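Local coordinates for protein phospholipase C beta (Meleagris gallopavo, PDB 1JAD) that is the C-terminal region of a phospholipase C beta, a long, mostly helical coiled coil found here as a pair of subunits, at residues Thr11-Pro16 / Lys189-Tyr193; Pro16-Leu21 / Lys200-Asn204. The contacts are given in a common frame with arbitrary orientation. Numbering follows the deposited sequence.

Contact 1 of 2, residues Thr11-Pro16 / Lys189-Tyr193. With SO4 (sulfate ion), chain C.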
ATOM      1  N   THR A  11      -9.081   2.888 -28.819  1.00 47.52           N
ATOM      2  CA  THR A  11      -8.044   2.935 -27.783  1.00 44.82           C
ATOM      3  C   THR A  11      -8.583   3.606 -26.524  1.00 43.06           C
ATOM      4  O   THR A  11      -7.824   4.216 -25.771  1.00 42.06           O
ATOM      5  CB  THR A  11      -6.805   3.750 -28.223  1.00 44.36           C
ATOM      6  OG1 THR A  11      -7.144   5.142 -28.310  1.00 43.06           O
ATOM      7  CG2 THR A  11      -6.306   3.270 -29.569  1.00 46.20           C
ATOM      8  N   GLN A  12      -9.886   3.500 -26.290  1.00 42.17           N
ATOM      9  CA  GLN A  12     -10.474   4.144 -25.121  1.00 42.13           C
ATOM     10  C   GLN A  12     -10.305   3.348 -23.827  1.00 41.54           C
ATOM     11  O   GLN A  12     -10.633   2.157 -23.754  1.00 40.94           O
ATOM     12  CB  GLN A  12     -11.950   4.456 -25.380  1.00 42.75           C
ATOM     13  CG  GLN A  12     -12.647   5.140 -24.211  1.00 45.13           C
ATOM     14  CD  GLN A  12     -13.920   5.852 -24.631  1.00 45.77           C
ATOM     15  OE1 GLN A  12     -14.777   5.271 -25.298  1.00 47.89           O
ATOM     16  NE2 GLN A  12     -14.051   7.117 -24.239  1.00 45.82           N
ATOM     17  N   LEU A  13      -9.790   4.028 -22.808  1.00 40.80           N
ATOM     18  CA  LEU A  13      -9.545   3.419 -21.510  1.00 41.50           C
ATOM     19  C   LEU A  13     -10.220   4.197 -20.380  1.00 43.23           C
ATOM     20  O   LEU A  13     -10.505   5.383 -20.522  1.00 43.69           O
ATOM     21  CB  LEU A  13      -8.034   3.349 -21.267  1.00 40.04           C
ATOM     22  CG  LEU A  13      -7.216   2.562 -22.300  1.00 38.03           C
ATOM     23  CD1 LEU A  13      -5.728   2.698 -21.995  1.00 37.18           C
ATOM     24  CD2 LEU A  13      -7.646   1.095 -22.300  1.00 34.58           C
ATOM     25  N   PRO A  14     -10.498   3.528 -19.246  1.00 45.60           N
ATOM     26  CA  PRO A  14     -11.140   4.146 -18.081  1.00 46.90           C
ATOM     27  C   PRO A  14     -10.237   5.202 -17.458  1.00 48.57           C
ATOM     28  O   PRO A  14      -9.170   4.883 -16.924  1.00 48.88           O
ATOM     29  CB  PRO A  14     -11.353   2.958 -17.140  1.00 47.09           C
ATOM     30  CG  PRO A  14     -11.450   1.787 -18.101  1.00 47.17           C
ATOM     31  CD  PRO A  14     -10.254   2.108 -18.966  1.00 46.04           C
ATOM     32  N   GLU A  15     -10.667   6.454 -17.525  1.00 50.42           N
ATOM     33  CA  GLU A  15      -9.884   7.542 -16.962  1.00 53.44           C
ATOM     34  C   GLU A  15      -9.553   7.330 -15.475  1.00 52.45           C
ATOM     35  O   GLU A  15     -10.432   7.059 -14.661  1.00 50.87           O
ATOM     36  CB  GLU A  15     -10.599   8.886 -17.199  1.00 57.74           C
ATOM     37  CG  GLU A  15     -12.120   8.912 -16.986  1.00 62.85           C
ATOM     38  CD  GLU A  15     -12.927   8.277 -18.125  1.00 65.57           C
ATOM     39  OE1 GLU A  15     -14.172   8.367 -18.071  1.00 68.11           O
ATOM     40  OE2 GLU A  15     -12.341   7.696 -19.067  1.00 65.43           O
ATOM     41  N   PRO A  16      -8.266   7.471 -15.112  1.00 52.49           N
ATOM     42  CA  PRO A  16      -7.740   7.306 -13.755  1.00 53.26           C
ATOM     43  C   PRO A  16      -8.514   8.000 -12.641  1.00 53.65           C
ATOM     44  O   PRO A  16      -8.656   9.217 -12.644  1.00 53.84           O
ATOM     45  CB  PRO A  16      -6.316   7.837 -13.892  1.00 52.56           C
ATOM     46  CG  PRO A  16      -5.958   7.371 -15.276  1.00 51.41           C
ATOM     47  CD  PRO A  16      -7.173   7.888 -16.010  1.00 52.30           C
ATOM     48  N   LYS A 189      -0.511   3.696 -24.385  1.00 13.18           N
ATOM     49  CA  LYS A 189      -1.532   4.507 -23.732  1.00 12.09           C
ATOM     50  C   LYS A 189      -1.912   3.850 -22.389  1.00 11.82           C
ATOM     51  O   LYS A 189      -2.003   4.527 -21.362  1.00 10.29           O
ATOM     52  CB  LYS A 189      -2.752   4.636 -24.644  1.00 13.20           C
ATOM     53  CG  LYS A 189      -3.867   5.523 -24.101  1.00 13.35           C
ATOM     54  CD  LYS A 189      -5.020   5.607 -25.106  1.00 11.89           C
ATOM     55  CE  LYS A 189      -6.114   6.537 -24.602  1.00 17.12           C
ATOM     56  NZ  LYS A 189      -7.291   6.600 -25.514  1.00 19.25           N
ATOM     57  N   THR A 190      -2.129   2.533 -22.383  1.00 13.94           N
ATOM     58  CA  THR A 190      -2.462   1.853 -21.122  1.00 12.90           C
ATOM     59  C   THR A 190      -1.362   2.142 -20.097  1.00 12.17           C
ATOM     60  O   THR A 190      -1.632   2.345 -18.916  1.00 13.19           O
ATOM     61  CB  THR A 190      -2.607   0.333 -21.320  1.00 15.58           C
ATOM     62  OG1 THR A 190      -3.639   0.074 -22.284  1.00 17.78           O
ATOM     63  CG2 THR A 190      -2.972  -0.342 -20.007  1.00 18.17           C
ATOM     64  N   ALA A 191      -0.113   2.189 -20.540  1.00 12.33           N
ATOM     65  CA  ALA A 191       0.965   2.498 -19.615  1.00 12.82           C
ATOM     66  C   ALA A 191       0.795   3.916 -19.049  1.00 18.02           C
ATOM     67  O   ALA A 191       1.049   4.160 -17.855  1.00 19.64           O
ATOM     68  CB  ALA A 191       2.291   2.377 -20.310  1.00  7.81           C
ATOM     69  N   ARG A 192       0.368   4.860 -19.887  1.00 16.80           N
ATOM     70  CA  ARG A 192       0.178   6.225 -19.396  1.00 16.36           C
ATOM     71  C   ARG A 192      -0.980   6.268 -18.407  1.00 18.49           C
ATOM     72  O   ARG A 192      -0.874   6.888 -17.356  1.00 18.98           O
ATOM     73  CB  ARG A 192      -0.064   7.211 -20.561  1.00 13.20           C
ATOM     74  CG  ARG A 192      -0.503   8.622 -20.128  1.00  9.24           C
ATOM     75  CD  ARG A 192      -0.294   9.673 -21.230  1.00  8.78           C
ATOM     76  NE  ARG A 192      -0.923   9.287 -22.493  1.00  9.61           N
ATOM     77  CZ  ARG A 192      -2.205   9.482 -22.764  1.00  7.35           C
ATOM     78  NH1 ARG A 192      -2.973  10.067 -21.857  1.00  8.44           N
ATOM     79  NH2 ARG A 192      -2.722   9.056 -23.916  1.00  7.04           N
ATOM     80  N   TYR A 193      -2.089   5.612 -18.733  1.00 19.83           N
ATOM     81  CA  TYR A 193      -3.225   5.594 -17.812  1.00 20.87           C
ATOM     82  C   TYR A 193      -2.904   4.893 -16.491  1.00 21.57           C
ATOM     83  O   TYR A 193      -3.384   5.308 -15.432  1.00 21.42           O
ATOM     84  CB  TYR A 193      -4.435   4.923 -18.462  1.00 23.75           C
ATOM     85  CG  TYR A 193      -5.278   5.864 -19.314  1.00 28.13           C
ATOM     86  CD1 TYR A 193      -4.701   6.623 -20.347  1.00 28.06           C
ATOM     87  CD2 TYR A 193      -6.654   5.994 -19.087  1.00 26.15           C
ATOM     88  CE1 TYR A 193      -5.469   7.482 -21.129  1.00 28.67           C
ATOM     89  CE2 TYR A 193      -7.431   6.849 -19.863  1.00 27.45           C
ATOM     90  CZ  TYR A 193      -6.836   7.587 -20.881  1.00 30.41           C
ATOM     91  OH  TYR A 193      -7.612   8.407 -21.666  1.00 31.92           O
TER
HETATM   92  S   SO4 C4001      -6.221  10.567 -24.460  1.00 52.31           S
HETATM   93  O1  SO4 C4001      -5.354  11.256 -25.442  1.00 52.43           O
HETATM   94  O2  SO4 C4001      -7.286  11.480 -23.988  1.00 52.32           O
HETATM   95  O3  SO4 C4001      -5.410  10.154 -23.299  1.00 52.51           O
HETATM   96  O4  SO4 C4001      -6.839   9.381 -25.094  1.00 51.72           O
HETATM   97  O   HOH W   1      -9.179   6.926 -23.414  1.00 30.78           O
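Start at Lys189, whose fully extended side chain (all four chi angles t) crosses to the loop ahead of helix 21-24. Four acceptors crowd round the three protons of its ammonium, so at least one proton is shared: Lys189 NZ donates a very short hydrogen bond of 2.5 Å to Thr11 O and a longer one of 3.2 Å to Thr11 OG1, a hydroxyl also bonded to Met7 O; it reaches water 1 at 2.8 Å and, weakly, sulfate O4 at 2.8 Å. Water 1 also accepts from Leu13 N at 3.0 Å and pairs with Tyr193 OH at 2.8 Å. Thr190 puts OG1 3.4 Å from Leu13 CD1, but its polar partners are Ser132 on helix 75-155 and Leu186. Arg192 grips the sulfate, probably from the crystallisation liquor, through NH1 to O3 (2.8 Å) and NH2 to O3 (3.0 Å). At Tyr193 the ring takes over: Leu13 CB sits over one face, 4.1 Å from the centroid in a CH-pi contact, and Pro16 CD lies 3.7 Å from Tyr193 CD2. Leu13 also touches Ser131 and Asn135 of helix 75-155, so the loop lies across two helices. The contact combines a charged clasp on main-chain oxygen with a small apolar patch, fastening an irregular loop without backbone pairing.

Contact 2 of 2, residues Pro16-Leu21 / Lys200-Asn204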
ATOM      1  N   PRO A  16      -8.266   7.471 -15.112  1.00 52.49           N
ATOM      2  CA  PRO A  16      -7.740   7.306 -13.755  1.00 53.26           C
ATOM      3  C   PRO A  16      -8.514   8.000 -12.641  1.00 53.65           C
ATOM      4  O   PRO A  16      -8.656   9.217 -12.644  1.00 53.84           O
ATOM      5  CB  PRO A  16      -6.316   7.837 -13.892  1.00 52.56           C
ATOM      6  CG  PRO A  16      -5.958   7.371 -15.276  1.00 51.41           C
ATOM      7  CD  PRO A  16      -7.173   7.888 -16.010  1.00 52.30           C
ATOM      8  N   GLN A  17      -9.004   7.218 -11.682  1.00 54.34           N
ATOM      9  CA  GLN A  17      -9.740   7.777 -10.555  1.00 55.16           C
ATOM     10  C   GLN A  17      -9.854   6.812  -9.379  1.00 53.79           C
ATOM     11  O   GLN A  17     -10.239   5.659  -9.553  1.00 53.38           O
ATOM     12  CB  GLN A  17     -11.151   8.191 -10.974  1.00 55.97           C
ATOM     13  CG  GLN A  17     -12.046   7.036 -11.370  1.00 58.59           C
ATOM     14  CD  GLN A  17     -13.521   7.386 -11.249  1.00 60.64           C
ATOM     15  OE1 GLN A  17     -14.021   7.643 -10.151  1.00 61.89           O
ATOM     16  NE2 GLN A  17     -14.223   7.404 -12.376  1.00 62.03           N
ATOM     17  N   THR A  18      -9.519   7.296  -8.187  1.00 52.91           N
ATOM     18  CA  THR A  18      -9.607   6.500  -6.965  1.00 52.21           C
ATOM     19  C   THR A  18     -10.400   7.280  -5.935  1.00 50.21           C
ATOM     20  O   THR A  18     -10.307   8.506  -5.870  1.00 48.49           O
ATOM     21  CB  THR A  18      -8.214   6.183  -6.349  1.00 53.63           C
ATOM     22  OG1 THR A  18      -7.530   5.223  -7.162  1.00 54.72           O
ATOM     23  CG2 THR A  18      -8.366   5.616  -4.936  1.00 54.63           C
ATOM     24  N   ALA A  19     -11.179   6.562  -5.131  1.00 49.11           N
ATOM     25  CA  ALA A  19     -11.987   7.192  -4.095  1.00 47.79           C
ATOM     26  C   ALA A  19     -11.124   8.175  -3.329  1.00 46.57           C
ATOM     27  O   ALA A  19      -9.924   7.960  -3.160  1.00 45.70           O
ATOM     28  CB  ALA A  19     -12.549   6.132  -3.146  1.00 47.81           C
ATOM     29  N   SER A  20     -11.733   9.266  -2.880  1.00 45.85           N
ATOM     30  CA  SER A  20     -11.008  10.274  -2.121  1.00 44.84           C
ATOM     31  C   SER A  20     -11.041   9.909  -0.642  1.00 43.50           C
ATOM     32  O   SER A  20     -11.747   8.981  -0.240  1.00 42.35           O
ATOM     33  CB  SER A  20     -11.630  11.652  -2.342  1.00 44.22           C
ATOM     34  OG  SER A  20     -13.008  11.633  -2.021  1.00 47.21           O
ATOM     35  N   LEU A  21     -10.275  10.637   0.163  1.00 42.48           N
ATOM     36  CA  LEU A  21     -10.230  10.370   1.589  1.00 42.14           C
ATOM     37  C   LEU A  21     -11.638  10.593   2.126  1.00 42.71           C
ATOM     38  O   LEU A  21     -12.036   9.986   3.114  1.00 43.57           O
ATOM     39  CB  LEU A  21      -9.269  11.333   2.295  1.00 40.81           C
ATOM     40  CG  LEU A  21      -8.549  10.838   3.557  1.00 39.75           C
ATOM     41  CD1 LEU A  21      -8.104  12.030   4.362  1.00 36.17           C
ATOM     42  CD2 LEU A  21      -9.459   9.983   4.405  1.00 41.55           C
ATOM     43  N   LYS A 200      -2.322   8.719  -8.379  1.00 24.62           N
ATOM     44  CA  LYS A 200      -3.393   9.214  -7.527  1.00 25.24           C
ATOM     45  C   LYS A 200      -3.416   8.403  -6.241  1.00 25.45           C
ATOM     46  O   LYS A 200      -3.420   8.954  -5.141  1.00 25.19           O
ATOM     47  CB  LYS A 200      -4.739   9.098  -8.242  1.00 28.87           C
ATOM     48  CG  LYS A 200      -4.947  10.127  -9.341  1.00 32.34           C
ATOM     49  CD  LYS A 200      -6.272   9.912 -10.024  1.00 35.39           C
ATOM     50  CE  LYS A 200      -6.556  11.017 -11.021  1.00 38.14           C
ATOM     51  NZ  LYS A 200      -6.677  12.325 -10.314  1.00 42.41           N
ATOM     52  N   GLN A 201      -3.407   7.084  -6.390  1.00 25.78           N
ATOM     53  CA  GLN A 201      -3.403   6.191  -5.247  1.00 24.91           C
ATOM     54  C   GLN A 201      -2.299   6.577  -4.269  1.00 25.06           C
ATOM     55  O   GLN A 201      -2.521   6.599  -3.051  1.00 23.53           O
ATOM     56  CB  GLN A 201      -3.258   4.756  -5.751  1.00 25.03           C
ATOM     57  CG  GLN A 201      -4.474   4.378  -6.577  1.00 23.90           C
ATOM     58  CD  GLN A 201      -4.322   3.109  -7.379  1.00 26.48           C
ATOM     59  OE1 GLN A 201      -5.312   2.574  -7.897  1.00 28.29           O
ATOM     60  NE2 GLN A 201      -3.090   2.630  -7.522  1.00 28.53           N
ATOM     61  N   ALA A 202      -1.121   6.924  -4.789  1.00 23.59           N
ATOM     62  CA  ALA A 202      -0.019   7.312  -3.909  1.00 22.53           C
ATOM     63  C   ALA A 202      -0.394   8.577  -3.149  1.00 24.74           C
ATOM     64  O   ALA A 202      -0.168   8.682  -1.933  1.00 25.90           O
ATOM     65  CB  ALA A 202       1.248   7.537  -4.704  1.00 14.69           C
ATOM     66  N   GLU A 203      -0.971   9.528  -3.880  1.00 26.09           N
ATOM     67  CA  GLU A 203      -1.403  10.810  -3.330  1.00 28.73           C
ATOM     68  C   GLU A 203      -2.466  10.588  -2.250  1.00 28.46           C
ATOM     69  O   GLU A 203      -2.496  11.263  -1.225  1.00 26.90           O
ATOM     70  CB  GLU A 203      -1.975  11.666  -4.471  1.00 32.01           C
ATOM     71  CG  GLU A 203      -2.843  12.831  -4.036  1.00 40.14           C
ATOM     72  CD  GLU A 203      -3.539  13.513  -5.216  1.00 45.95           C
ATOM     73  OE1 GLU A 203      -2.848  14.161  -6.040  1.00 47.70           O
ATOM     74  OE2 GLU A 203      -4.784  13.388  -5.325  1.00 47.26           O
ATOM     75  N   ASN A 204      -3.333   9.622  -2.495  1.00 28.31           N
ATOM     76  CA  ASN A 204      -4.399   9.305  -1.569  1.00 29.99           C
ATOM     77  C   ASN A 204      -3.800   8.747  -0.272  1.00 29.66           C
ATOM     78  O   ASN A 204      -4.141   9.194   0.829  1.00 29.03           O
ATOM     79  CB  ASN A 204      -5.339   8.304  -2.239  1.00 32.56           C
ATOM     80  CG  ASN A 204      -6.631   8.138  -1.494  1.00 37.11           C
ATOM     81  OD1 ASN A 204      -6.710   7.393  -0.520  1.00 40.49           O
ATOM     82  ND2 ASN A 204      -7.661   8.856  -1.937  1.00 39.23           N
TER
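Thr18 lies over the side chain of Gln201, with Thr18 OG1 3.2 Å from Gln201 CG. This hydroxyl is hydrogen-bonded to Glu124 of helix 75-155, and Thr18 also touches Gln121 there, so it lies between that helix and helix 161-245. One turn apart on the latter, Lys200 and Asn204 handle the two ends of the loop. The aliphatic part of Lys200 passes along the backbone, with its CE 3.2 Å from Pro16 O and its CD 4.1 Å from Gln17 CA. Asn204 points at the loop where the chain is about to become helix 21-24. Asn204 ND2 comes within 2.7 Å of Ala19 O, yet the angle is too poor for a hydrogen bond, and ND2 is also 3.6 Å from Ser20 CA. Ser20 is the N-cap of that short helix, its side chain capping a backbone N just beyond Leu21, while Ser20 N makes a weak return bond to Glu23. On another side of helix 161-245, Ala202 packs on Arg206 of the second subunit. Asn204 OD1 is buried with no partner in the model, and the interface rests on close fit and van der Waals contact, the Thr18 hydroxyl being satisfied by Glu124.

How the contacts relate
From the N terminus the chain runs as an irregular loop alongside helix 161-245, meeting it first at 189-193 and then at 200-204. Both advance in the same direction, so the segments alternate in sequence and the two contacts cross instead of nesting; each closes a loop of more than 170 residues that includes helices 28-64 and 75-155. Pro16 belongs to both, and the centres lie 16 Å apart. Contact 1 sits farther out, about 26 Å from the centre of the chain, whereas contact 2, at 11 Å, delivers the chain into helix 21-24. Together they lay the N-terminal segment along the coiled coil of helices 75-155 and 161-245.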